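Local coordinates for DltD domain-containing protein (Beauveria bassiana, PDB 7D78) that is a fungal thioesterase of the alpha/beta hydrolase fold that probably closes polyketide chains into medium-ring lactones, at residues A[60-65]-A[217-222]; A[70-75]-A[82-87]; A[131-136]-A[298-303]; A[157-162]-A[203-208]. One frame throughout, in Å; residues are numbered along the deposited sequence.

Interaction 1: A[60-65]-A[217-222]; sequences FNCVKE and GFMGAV
Met219 reaches Cys62 and Phe60 through a bent side chain. Its CG stands anti to its carbonyl carbon, the chain folds at chi2 (-58°), and beyond that it runs out straight (chi3 -170°). Cys62 also holds SG anti to its own carbonyl carbon (chi1 -61°), beside its backbone N. This is a contact between a core loop and the probable lid of an alpha/beta hydrolase fold. Segment 60-65 follows strand 51-57. Segment 217-222 closes helix 210-220, in the long insertion between strands 150-156 and 259-264, where such enzymes usually carry their lid.

The joint is small. The terminal methyl of Met219 does all the close touching, and the rest of segment 217-222 stays farther off. The Phe60 amide holds a glycerol that Ser134 also binds, so the loop borders the presumed active site, consistent with an oxyanion-hole position. Farther along the loop, Lys64 NZ pairs with Glu65 OE2 at 2.7 Å and also with Asp86 and Asp92. Asn61 is tied to Asn99 and to the Lys233 carbonyl. Back at the joint, Met219 CE lies 4.0 Å from Cys62 SG. The backbone oxygen Phe60 O is 3.3 Å from Met219 CE.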
loop_
_atom_site.group_PDB
_atom_site.type_symbol
_atom_site.label_atom_id
_atom_site.label_comp_id
_atom_site.label_asym_id
_atom_site.label_seq_id
_atom_site.Cartn_x
_atom_site.Cartn_y
_atom_site.Cartn_z
ATOM N N PHE A 60 16.836 1.318 4.748
ATOM C CA PHE A 60 15.896 0.531 5.540
ATOM C C PHE A 60 16.229 0.584 7.025
ATOM O O PHE A 60 17.255 0.053 7.455
ATOM C CB PHE A 60 15.900 -0.909 5.021
ATOM C CG PHE A 60 14.840 -1.798 5.624
ATOM C CD1 PHE A 60 13.515 -1.719 5.199
ATOM C CD2 PHE A 60 15.181 -2.758 6.555
ATOM C CE1 PHE A 60 12.546 -2.567 5.721
ATOM C CE2 PHE A 60 14.218 -3.613 7.083
ATOM C CZ PHE A 60 12.902 -3.515 6.667
ATOM N N ASN A 61 15.379 1.236 7.816
ATOM C CA ASN A 61 15.557 1.399 9.263
ATOM C C ASN A 61 16.784 2.228 9.619
ATOM O O ASN A 61 17.191 2.242 10.787
ATOM C CB ASN A 61 15.639 0.047 9.999
ATOM C CG ASN A 61 15.110 0.131 11.427
ATOM O OD1 ASN A 61 14.150 0.863 11.696
ATOM N ND2 ASN A 61 15.733 -0.604 12.349
ATOM N N CYS A 62 17.391 2.920 8.656
ATOM C CA CYS A 62 18.576 3.722 8.927
ATOM C C CYS A 62 18.197 5.108 9.425
ATOM O O CYS A 62 17.117 5.626 9.117
ATOM C CB CYS A 62 19.445 3.844 7.674
ATOM S SG CYS A 62 20.022 2.228 7.120
ATOM N N VAL A 63 19.107 5.707 10.198
ATOM C CA VAL A 63 18.915 7.054 10.708
ATOM C C VAL A 63 19.754 8.017 9.876
ATOM O O VAL A 63 20.716 7.633 9.200
ATOM C CB VAL A 63 19.238 7.177 12.224
ATOM C CG1 VAL A 63 18.239 6.350 13.047
ATOM C CG2 VAL A 63 20.678 6.763 12.541
ATOM N N LYS A 64 19.371 9.294 9.925
ATOM C CA LYS A 64 19.962 10.309 9.060
ATOM C C LYS A 64 21.457 10.487 9.308
ATOM O O LYS A 64 22.166 10.959 8.413
ATOM C CB LYS A 64 19.225 11.642 9.261
ATOM C CG LYS A 64 19.219 12.128 10.733
ATOM C CD LYS A 64 18.129 13.166 10.979
ATOM C CE LYS A 64 18.203 13.728 12.407
ATOM N NZ LYS A 64 18.183 12.618 13.408
ATOM N N GLU A 65 21.951 10.107 10.492
ATOM C CA GLU A 65 23.358 10.287 10.847
ATOM C C GLU A 65 24.279 9.263 10.196
ATOM O O GLU A 65 25.500 9.447 10.220
ATOM C CB GLU A 65 23.538 10.220 12.374
ATOM C CG GLU A 65 22.922 11.382 13.124
ATOM C CD GLU A 65 21.430 11.208 13.367
ATOM O OE1 GLU A 65 20.892 10.117 13.053
ATOM O OE2 GLU A 65 20.798 12.167 13.868
ATOM N N GLY A 217 26.350 -6.994 10.315
ATOM C CA GLY A 217 27.477 -6.287 10.908
ATOM C C GLY A 217 27.307 -4.782 10.867
ATOM O O GLY A 217 27.619 -4.083 11.834
ATOM N N PHE A 218 26.796 -4.264 9.752
ATOM C CA PHE A 218 26.584 -2.830 9.611
ATOM C C PHE A 218 25.573 -2.315 10.631
ATOM O O PHE A 218 25.786 -1.276 11.265
ATOM C CB PHE A 218 26.118 -2.547 8.188
ATOM C CG PHE A 218 25.837 -1.113 7.907
ATOM C CD1 PHE A 218 26.872 -0.200 7.775
ATOM C CD2 PHE A 218 24.538 -0.682 7.723
ATOM C CE1 PHE A 218 26.619 1.123 7.491
ATOM C CE2 PHE A 218 24.277 0.629 7.420
ATOM C CZ PHE A 218 25.322 1.544 7.314
ATOM N N MET A 219 24.459 -3.035 10.802
ATOM C CA MET A 219 23.436 -2.597 11.750
ATOM C C MET A 219 23.916 -2.735 13.189
ATOM O O MET A 219 23.570 -1.912 14.047
ATOM C CB MET A 219 22.153 -3.400 11.547
ATOM C CG MET A 219 21.419 -3.093 10.252
ATOM S SD MET A 219 20.984 -1.347 10.133
ATOM C CE MET A 219 19.902 -1.400 8.699
ATOM N N GLY A 220 24.692 -3.784 13.477
ATOM C CA GLY A 220 25.209 -4.020 14.814
ATOM C C GLY A 220 26.448 -3.232 15.152
ATOM O O GLY A 220 26.821 -3.154 16.326
ATOM N N ALA A 221 27.087 -2.638 14.147
ATOM C CA ALA A 221 28.266 -1.810 14.344
ATOM C C ALA A 221 27.951 -0.324 14.311
ATOM O O ALA A 221 28.878 0.486 14.253
ATOM C CB ALA A 221 29.339 -2.132 13.304
ATOM N N VAL A 222 26.669 0.058 14.352
ATOM C CA VAL A 222 26.299 1.422 14.719
ATOM C C VAL A 222 26.356 1.461 16.245
ATOM O O VAL A 222 25.561 2.137 16.909
ATOM C CB VAL A 222 24.925 1.842 14.158
ATOM C CG1 VAL A 222 24.759 3.364 14.211
ATOM C CG2 VAL A 222 24.774 1.363 12.724
#

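Interaction 2: A[70-75]-A[82-87]; sequences DIAETF and TYIYDP
Ala72 is the first residue along 70-75 to meet the strand, at Thr82 and Ile84. Just before it, Ile71 lays CG2 over one face of the Phe75 ring, offset toward the rim. Ala72 CB points toward 82-87 and touches two side chains there. Thr82 CG2 is 3.6 Å from Ala72 CB, and Ile84 CD1 is 3.5 Å from Ala72 CB. The second distance is tight, but Ile84 was modelled in two conformers, so the crowding is doubtful. The small Ala72 lets the helix come close: its CA is 5.8 Å from Thr82 CA.

The helix and strand segments run nearly antiparallel, at 165°, with their axes 8.6 Å apart. This is the second half of a beta-alpha-beta crossover. Strand 51-57 leads into helix 68-77, which returns to strand 81-86 beside the first strand.

One turn later, Phe75 CB lies 3.1 Å from Thr82 OG1, and the two side chains cross at about a right angle. Thr82 keeps CG2 anti to its backbone N and OG1 beside it (chi1 -55°), which turns the methyl to Ala72 and the hydroxyl to Phe75. That hydroxyl sits at the ring edge and is bonded to the Phe80 carbonyl. An alanine in place of Thr82 would probably leave that carbonyl without its hydroxyl partner and open a gap beside Ala72 and Phe75. Trp131 meets the Phe75 ring edge-to-face.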
loop_
_atom_site.group_PDB
_atom_site.type_symbol
_atom_site.label_atom_id
_atom_site.label_comp_id
_atom_site.label_asym_id
_atom_site.label_seq_id
_atom_site.Cartn_x
_atom_site.Cartn_y
_atom_site.Cartn_z
ATOM N N ASP A 70 28.062 13.253 5.387
ATOM C CA ASP A 70 29.196 13.543 4.514
ATOM C C ASP A 70 28.733 13.984 3.131
ATOM O O ASP A 70 29.284 14.932 2.559
ATOM C CB ASP A 70 30.100 12.319 4.408
ATOM C CG ASP A 70 30.797 11.999 5.710
ATOM O OD1 ASP A 70 31.020 12.933 6.513
ATOM O OD2 ASP A 70 31.122 10.815 5.928
ATOM N N ILE A 71 27.725 13.305 2.577
ATOM C CA ILE A 71 27.191 13.674 1.268
ATOM C C ILE A 71 26.508 15.037 1.332
ATOM O O ILE A 71 26.664 15.867 0.424
ATOM C CB ILE A 71 26.226 12.581 0.761
ATOM C CG1 ILE A 71 26.855 11.192 0.887
ATOM C CG2 ILE A 71 25.786 12.845 -0.680
ATOM C CD1 ILE A 71 27.783 10.843 -0.245
ATOM N N ALA A 72 25.747 15.294 2.405
ATOM C CA ALA A 72 25.020 16.557 2.525
ATOM C C ALA A 72 25.965 17.752 2.611
ATOM O O ALA A 72 25.671 18.826 2.064
ATOM C CB ALA A 72 24.112 16.529 3.750
ATOM N N GLU A 73 27.077 17.601 3.336
ATOM C CA GLU A 73 28.061 18.680 3.417
ATOM C C GLU A 73 28.609 19.032 2.038
ATOM O O GLU A 73 28.780 20.214 1.714
ATOM C CB GLU A 73 29.200 18.279 4.356
ATOM C CG GLU A 73 28.756 18.051 5.792
ATOM C CD GLU A 73 29.885 17.548 6.680
ATOM O OE1 GLU A 73 31.055 17.592 6.245
ATOM O OE2 GLU A 73 29.600 17.109 7.814
ATOM N N THR A 74 28.891 18.019 1.213
ATOM C CA THR A 74 29.352 18.275 -0.150
ATOM C C THR A 74 28.271 18.966 -0.965
ATOM O O THR A 74 28.543 19.945 -1.671
ATOM C CB THR A 74 29.779 16.970 -0.826
ATOM O OG1 THR A 74 30.882 16.402 -0.114
ATOM C CG2 THR A 74 30.204 17.219 -2.277
ATOM N N PHE A 75 27.036 18.465 -0.884
ATOM C CA PHE A 75 25.929 19.113 -1.583
ATOM C C PHE A 75 25.813 20.572 -1.162
ATOM O O PHE A 75 25.692 21.469 -2.003
ATOM C CB PHE A 75 24.619 18.373 -1.301
ATOM C CG PHE A 75 24.467 17.067 -2.038
ATOM C CD1 PHE A 75 25.245 16.770 -3.147
ATOM C CD2 PHE A 75 23.515 16.135 -1.625
ATOM C CE1 PHE A 75 25.089 15.568 -3.829
ATOM C CE2 PHE A 75 23.354 14.925 -2.297
ATOM C CZ PHE A 75 24.138 14.637 -3.398
ATOM N N THR A 82 20.286 20.976 1.590
ATOM C CA THR A 82 20.147 19.533 1.736
ATOM C C THR A 82 19.425 19.214 3.038
ATOM O O THR A 82 19.788 19.731 4.097
ATOM C CB THR A 82 21.513 18.828 1.693
ATOM O OG1 THR A 82 22.203 19.197 0.492
ATOM C CG2 THR A 82 21.317 17.326 1.684
ATOM N N TYR A 83 18.401 18.368 2.952
ATOM C CA TYR A 83 17.638 17.905 4.110
ATOM C C TYR A 83 17.800 16.397 4.221
ATOM O O TYR A 83 17.387 15.663 3.319
ATOM C CB TYR A 83 16.157 18.270 3.961
ATOM C CG TYR A 83 15.271 17.976 5.167
ATOM C CD1 TYR A 83 15.591 18.474 6.417
ATOM C CD2 TYR A 83 14.086 17.242 5.034
ATOM C CE1 TYR A 83 14.779 18.245 7.518
ATOM C CE2 TYR A 83 13.252 17.011 6.131
ATOM C CZ TYR A 83 13.612 17.514 7.378
ATOM O OH TYR A 83 12.815 17.301 8.493
ATOM N N ILE A 84 18.444 15.937 5.293
ATOM C CA ILE A 84 18.441 14.525 5.669
ATOM C C ILE A 84 17.491 14.374 6.845
ATOM O O ILE A 84 17.541 15.167 7.792
ATOM C CB ILE A 84 19.846 14.019 6.045
ATOM C CG1 ILE A 84 20.947 14.741 5.273
ATOM C CG2 ILE A 84 19.959 12.514 5.823
ATOM C CD1 ILE A 84 22.321 14.342 5.759
ATOM N N TYR A 85 16.629 13.364 6.801
ATOM C CA TYR A 85 15.611 13.218 7.833
ATOM C C TYR A 85 15.474 11.758 8.242
ATOM O O TYR A 85 15.825 10.839 7.492
ATOM C CB TYR A 85 14.241 13.774 7.360
ATOM C CG TYR A 85 13.598 12.915 6.279
ATOM C CD1 TYR A 85 13.949 13.072 4.944
ATOM C CD2 TYR A 85 12.676 11.921 6.607
ATOM C CE1 TYR A 85 13.389 12.267 3.949
ATOM C CE2 TYR A 85 12.118 11.106 5.632
ATOM C CZ TYR A 85 12.476 11.284 4.309
ATOM O OH TYR A 85 11.910 10.488 3.356
ATOM N N ASP A 86 14.985 11.565 9.468
ATOM C CA ASP A 86 14.586 10.248 9.950
ATOM C C ASP A 86 13.160 9.971 9.506
ATOM O O ASP A 86 12.252 10.731 9.874
ATOM C CB ASP A 86 14.674 10.168 11.472
ATOM C CG ASP A 86 16.117 10.143 11.983
ATOM O OD1 ASP A 86 17.001 9.652 11.256
ATOM O OD2 ASP A 86 16.355 10.582 13.130
ATOM N N PRO A 87 12.905 8.922 8.729
ATOM C CA PRO A 87 11.526 8.648 8.312
ATOM C C PRO A 87 10.634 8.322 9.505
ATOM O O PRO A 87 11.082 8.101 10.630
ATOM C CB PRO A 87 11.663 7.444 7.365
ATOM C CG PRO A 87 13.124 7.471 6.917
ATOM C CD PRO A 87 13.861 7.964 8.144
#

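Interaction 3: A[131-136]-A[298-303]; sequences WGMSFG and TVLSGE
Val299 is the first residue along 298-303 to touch the other segment, and it meets Met133. Its CG1 lies 3.9 Å from Met133 CE. That branch occupies the crowded position between backbone N and carbonyl carbon (chi1 58°). Met133 comes to it as an extended chain, with CG anti to the backbone N (chi1 180°), and the two chains run alongside each other in opposing senses.

Leu300 follows, and its CD1 has two partners. Leu300 CD1 lies in the plane of the Trp131 indole, at the edge of the ring, 3.6 Å from Trp131 CZ2. The same methyl is 4.1 Å from Met133 SD. The leucine and the indole meet head-on, methyl to ring edge, and the leucine is covered in part by Val308 and Met312 of helix 305-319.

Ser301 ends the type I turn that presents both side chains: its N bonds to Thr298 O at 3.0 Å. The whole contact is apolar, and Val156 of the neighbouring strand touches Trp131, Val299 and Leu300.

Met133 is the last residue of strand 127-133. Ser134 follows in a tight turn with positive phi, and helix 135-146 starts at once. Ser134 OG bonds to His296 NE2, just before the Thr298 turn. The packing sets the strand-turn-helix of a probable nucleophile elbow against the loop carrying the histidine of what is probably a Ser-His-Asp triad.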
loop_
_atom_site.group_PDB
_atom_site.type_symbol
_atom_site.label_atom_id
_atom_site.label_comp_id
_atom_site.label_asym_id
_atom_site.label_seq_id
_atom_site.Cartn_x
_atom_site.Cartn_y
_atom_site.Cartn_z
ATOM N N TRP A 131 16.365 12.405 -3.400
ATOM C CA TRP A 131 17.563 11.577 -3.374
ATOM C C TRP A 131 17.318 10.480 -2.352
ATOM O O TRP A 131 16.813 10.752 -1.261
ATOM C CB TRP A 131 18.778 12.439 -2.987
ATOM C CG TRP A 131 20.146 11.797 -3.034
ATOM C CD1 TRP A 131 21.125 12.029 -3.963
ATOM C CD2 TRP A 131 20.707 10.878 -2.083
ATOM N NE1 TRP A 131 22.248 11.300 -3.661
ATOM C CE2 TRP A 131 22.020 10.585 -2.512
ATOM C CE3 TRP A 131 20.222 10.266 -0.917
ATOM C CZ2 TRP A 131 22.855 9.700 -1.819
ATOM C CZ3 TRP A 131 21.063 9.382 -0.225
ATOM C CH2 TRP A 131 22.361 9.116 -0.680
ATOM N N GLY A 132 17.652 9.250 -2.696
ATOM C CA GLY A 132 17.422 8.150 -1.774
ATOM C C GLY A 132 18.470 7.079 -1.929
ATOM O O GLY A 132 18.929 6.791 -3.039
ATOM N N MET A 133 18.840 6.466 -0.806
ATOM C CA MET A 133 19.787 5.362 -0.804
ATOM C C MET A 133 19.092 4.068 -0.412
ATOM O O MET A 133 18.333 4.037 0.563
ATOM C CB MET A 133 20.946 5.618 0.155
ATOM C CG MET A 133 21.948 4.467 0.169
ATOM S SD MET A 133 23.558 5.071 0.651
ATOM C CE MET A 133 24.492 3.536 0.709
ATOM N N SER A 134 19.365 3.003 -1.166
ATOM C CA SER A 134 18.902 1.655 -0.830
ATOM C C SER A 134 17.376 1.684 -0.856
ATOM O O SER A 134 16.807 2.219 -1.823
ATOM C CB SER A 134 19.535 1.227 0.492
ATOM O OG SER A 134 19.155 -0.094 0.839
ATOM N N PHE A 135 16.695 1.125 0.147
ATOM C CA PHE A 135 15.252 1.234 0.352
ATOM C C PHE A 135 14.739 2.662 0.139
ATOM O O PHE A 135 13.669 2.865 -0.454
ATOM C CB PHE A 135 14.938 0.736 1.774
ATOM C CG PHE A 135 13.494 0.422 2.028
ATOM C CD1 PHE A 135 12.987 -0.831 1.729
ATOM C CD2 PHE A 135 12.662 1.351 2.645
ATOM C CE1 PHE A 135 11.656 -1.141 1.988
ATOM C CE2 PHE A 135 11.324 1.050 2.901
ATOM C CZ PHE A 135 10.822 -0.196 2.569
ATOM N N GLY A 136 15.501 3.660 0.605
ATOM C CA GLY A 136 15.073 5.044 0.466
ATOM C C GLY A 136 15.061 5.551 -0.968
ATOM O O GLY A 136 14.298 6.466 -1.300
ATOM N N THR A 298 28.991 0.261 0.440
ATOM C CA THR A 298 30.217 0.980 0.122
ATOM C C THR A 298 30.115 1.751 -1.182
ATOM O O THR A 298 31.114 2.314 -1.643
ATOM C CB THR A 298 31.401 0.005 0.055
ATOM O OG1 THR A 298 31.155 -0.983 -0.957
ATOM C CG2 THR A 298 31.606 -0.690 1.402
ATOM N N VAL A 299 28.930 1.781 -1.794
ATOM C CA VAL A 299 28.786 2.411 -3.102
ATOM C C VAL A 299 29.159 3.889 -3.048
ATOM O O VAL A 299 29.625 4.452 -4.045
ATOM C CB VAL A 299 27.351 2.191 -3.618
ATOM C CG1 VAL A 299 26.335 2.758 -2.624
ATOM C CG2 VAL A 299 27.176 2.778 -5.010
ATOM N N LEU A 300 28.994 4.536 -1.890
ATOM C CA LEU A 300 29.318 5.951 -1.746
ATOM C C LEU A 300 30.532 6.189 -0.845
ATOM O O LEU A 300 30.704 7.292 -0.316
ATOM C CB LEU A 300 28.098 6.722 -1.227
ATOM C CG LEU A 300 26.881 6.722 -2.168
ATOM C CD1 LEU A 300 25.772 7.637 -1.683
ATOM C CD2 LEU A 300 27.285 7.105 -3.588
ATOM N N SER A 301 31.388 5.185 -0.670
ATOM C CA SER A 301 32.535 5.287 0.224
ATOM C C SER A 301 33.813 4.927 -0.521
ATOM O O SER A 301 33.784 4.317 -1.592
ATOM C CB SER A 301 32.393 4.361 1.443
ATOM O OG SER A 301 31.065 4.322 1.923
ATOM N N GLY A 302 34.946 5.292 0.078
ATOM C CA GLY A 302 36.205 4.872 -0.498
ATOM C C GLY A 302 36.491 5.619 -1.787
ATOM O O GLY A 302 35.915 6.664 -2.079
ATOM N N GLU A 303 37.404 5.060 -2.573
ATOM C CA GLU A 303 37.792 5.742 -3.793
ATOM C C GLU A 303 36.703 5.588 -4.844
ATOM O O GLU A 303 35.918 4.635 -4.825
ATOM C CB GLU A 303 39.135 5.223 -4.315
ATOM C CG GLU A 303 39.882 6.216 -5.235
ATOM C CD GLU A 303 39.694 7.688 -4.840
ATOM O OE1 GLU A 303 39.776 8.020 -3.633
ATOM O OE2 GLU A 303 39.456 8.518 -5.748
#

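Interaction 4: A[157-162]-A[203-208]; sequences CPILSF and GMAGSG
Phe162 and Met204 form the closest part of this contact. The carbonyl oxygen Phe162 O lies 3.1 Å from Met204 CA and 3.2 Å from Met204 CB. Met204 N is also near this oxygen, but the angle is too poor for a bond. Farther out, Met204 CE reaches the edge of the Phe162 ring near its plane, 4.2 Å from Phe162 CD1. Met204 gets there with CG between its backbone N and carbonyl carbon (chi1 62°) and a bend at chi3 (-78°). Ile159 CD1 meets Ala205 CB more loosely, at 4.3 Å.

A water also belongs to the first shell. It donates to Ser161 O and accepts from Ala205 N, both at 2.8 Å, and bridges the two backbones.

The next shell fixes the loop 203-208. Residues Met204 to Ser207 make a type I' turn, closed by Ser207 N to Met204 O at 3.2 Å. Asn200 OD1 takes the Met204 amide, and Ser207 OG bonds to Asn200 N. In segment 157-162, the Phe162 ring meets that of Trp245, and Ser161 OG bonds to Glu274. Ile159 also touches Ser134 and His296, and a glycerol lies near Ala205. The contact therefore joins the start of the insertion after strand 150-156, probably the lid region, to a later loop of it, beside the presumed active site.

The side-chain contacts are loose and apolar, and the close backbone approach of Phe162 O is not a hydrogen bond. The directional tie between the two loops is thus the water bridge, which holds backbone to backbone and depends little on side-chain identity.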
loop_
_atom_site.group_PDB
_atom_site.type_symbol
_atom_site.label_atom_id
_atom_site.label_comp_id
_atom_site.label_asym_id
_atom_site.label_seq_id
_atom_site.Cartn_x
_atom_site.Cartn_y
_atom_site.Cartn_z
ATOM N N CYS A 157 21.626 2.509 -5.272
ATOM C CA CYS A 157 21.412 1.090 -4.991
ATOM C C CYS A 157 19.971 0.783 -4.549
ATOM O O CYS A 157 19.761 0.192 -3.486
ATOM C CB CYS A 157 22.418 0.577 -3.964
ATOM S SG CYS A 157 22.385 1.392 -2.324
ATOM N N PRO A 158 18.972 1.166 -5.344
ATOM C CA PRO A 158 17.584 0.895 -4.939
ATOM C C PRO A 158 17.331 -0.599 -4.771
ATOM O O PRO A 158 17.839 -1.422 -5.533
ATOM C CB PRO A 158 16.757 1.473 -6.094
ATOM C CG PRO A 158 17.684 1.466 -7.266
ATOM C CD PRO A 158 19.043 1.763 -6.690
ATOM N N ILE A 159 16.537 -0.943 -3.749
ATOM C CA ILE A 159 16.090 -2.309 -3.508
ATOM C C ILE A 159 14.667 -2.445 -4.039
ATOM O O ILE A 159 13.779 -1.668 -3.665
ATOM C CB ILE A 159 16.137 -2.677 -2.017
ATOM C CG1 ILE A 159 17.572 -2.749 -1.495
ATOM C CG2 ILE A 159 15.566 -4.069 -1.842
ATOM C CD1 ILE A 159 17.638 -3.034 0.024
ATOM N N LEU A 160 14.432 -3.453 -4.884
ATOM C CA LEU A 160 13.178 -3.554 -5.612
ATOM C C LEU A 160 12.394 -4.833 -5.361
ATOM O O LEU A 160 11.291 -4.982 -5.910
ATOM C CB LEU A 160 13.440 -3.405 -7.117
ATOM C CG LEU A 160 14.099 -2.083 -7.508
ATOM C CD1 LEU A 160 14.697 -2.197 -8.909
ATOM C CD2 LEU A 160 13.079 -0.955 -7.452
ATOM N N SER A 161 12.911 -5.756 -4.557
ATOM C CA SER A 161 12.182 -6.960 -4.181
ATOM C C SER A 161 12.614 -7.342 -2.770
ATOM O O SER A 161 13.664 -6.902 -2.290
ATOM C CB SER A 161 12.438 -8.117 -5.158
ATOM O OG SER A 161 13.820 -8.438 -5.189
ATOM N N PHE A 162 11.795 -8.170 -2.110
ATOM C CA PHE A 162 11.978 -8.394 -0.675
ATOM C C PHE A 162 11.759 -9.835 -0.229
ATOM O O PHE A 162 12.474 -10.317 0.654
ATOM C CB PHE A 162 11.056 -7.446 0.097
ATOM C CG PHE A 162 11.311 -6.007 -0.233
ATOM C CD1 PHE A 162 12.355 -5.323 0.385
ATOM C CD2 PHE A 162 10.586 -5.374 -1.231
ATOM C CE1 PHE A 162 12.643 -4.009 0.053
ATOM C CE2 PHE A 162 10.861 -4.060 -1.572
ATOM C CZ PHE A 162 11.888 -3.376 -0.924
ATOM N N GLY A 203 13.518 -13.186 3.885
ATOM C CA GLY A 203 14.630 -13.369 2.967
ATOM C C GLY A 203 15.059 -12.130 2.207
ATOM O O GLY A 203 15.538 -12.246 1.074
ATOM N N MET A 204 14.930 -10.942 2.798
ATOM C CA MET A 204 15.196 -9.718 2.050
ATOM C C MET A 204 16.661 -9.316 2.156
ATOM O O MET A 204 17.352 -9.658 3.120
ATOM C CB MET A 204 14.312 -8.567 2.549
ATOM C CG MET A 204 14.538 -8.176 4.007
ATOM S SD MET A 204 13.669 -6.647 4.510
ATOM C CE MET A 204 14.762 -5.415 3.807
ATOM N N ALA A 205 17.123 -8.587 1.137
ATOM C CA ALA A 205 18.361 -7.800 1.202
ATOM C C ALA A 205 19.583 -8.662 1.515
ATOM O O ALA A 205 20.431 -8.297 2.334
ATOM C CB ALA A 205 18.240 -6.658 2.213
ATOM N N GLY A 206 19.684 -9.810 0.853
ATOM C CA GLY A 206 20.848 -10.660 0.989
ATOM C C GLY A 206 20.737 -11.737 2.037
ATOM O O GLY A 206 21.736 -12.416 2.308
ATOM N N SER A 207 19.551 -11.923 2.622
ATOM C CA SER A 207 19.350 -12.913 3.674
ATOM C C SER A 207 19.738 -14.303 3.191
ATOM O O SER A 207 19.272 -14.767 2.148
ATOM C CB SER A 207 17.888 -12.895 4.126
ATOM O OG SER A 207 17.582 -13.973 4.991
ATOM N N GLY A 208 20.589 -14.972 3.963
ATOM C CA GLY A 208 21.107 -16.261 3.582
ATOM C C GLY A 208 22.408 -16.203 2.817
ATOM O O GLY A 208 23.035 -17.248 2.604
HETATM O O HOH W 1 15.558 -8.603 -1.225
#

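All four contacts are largely buried, but they hold different layers. Interaction 2 is core packing of helix on sheet within one crossover. Interaction 3 reaches the same sheet and touches interaction 2 through Phe75 on Trp131 and Ile71 on Leu300. Interaction 1 ties a core loop to the probable lid insertion, interaction 4 joins two loops of that insertion, and they meet where Phe60 touches Met204. Interaction 3 touches both: Phe135 packs on Phe60 and Phe162, and Ser134 on Ile159. Interaction 3 is purely apolar; interaction 2 is apolar but for the Thr82 hydroxyl, whose bond goes to Phe80. Interaction 1 uses one methyl, and interaction 4 adds a water. A salt bridge, Lys64 to Asp86, links interactions 1 and 2.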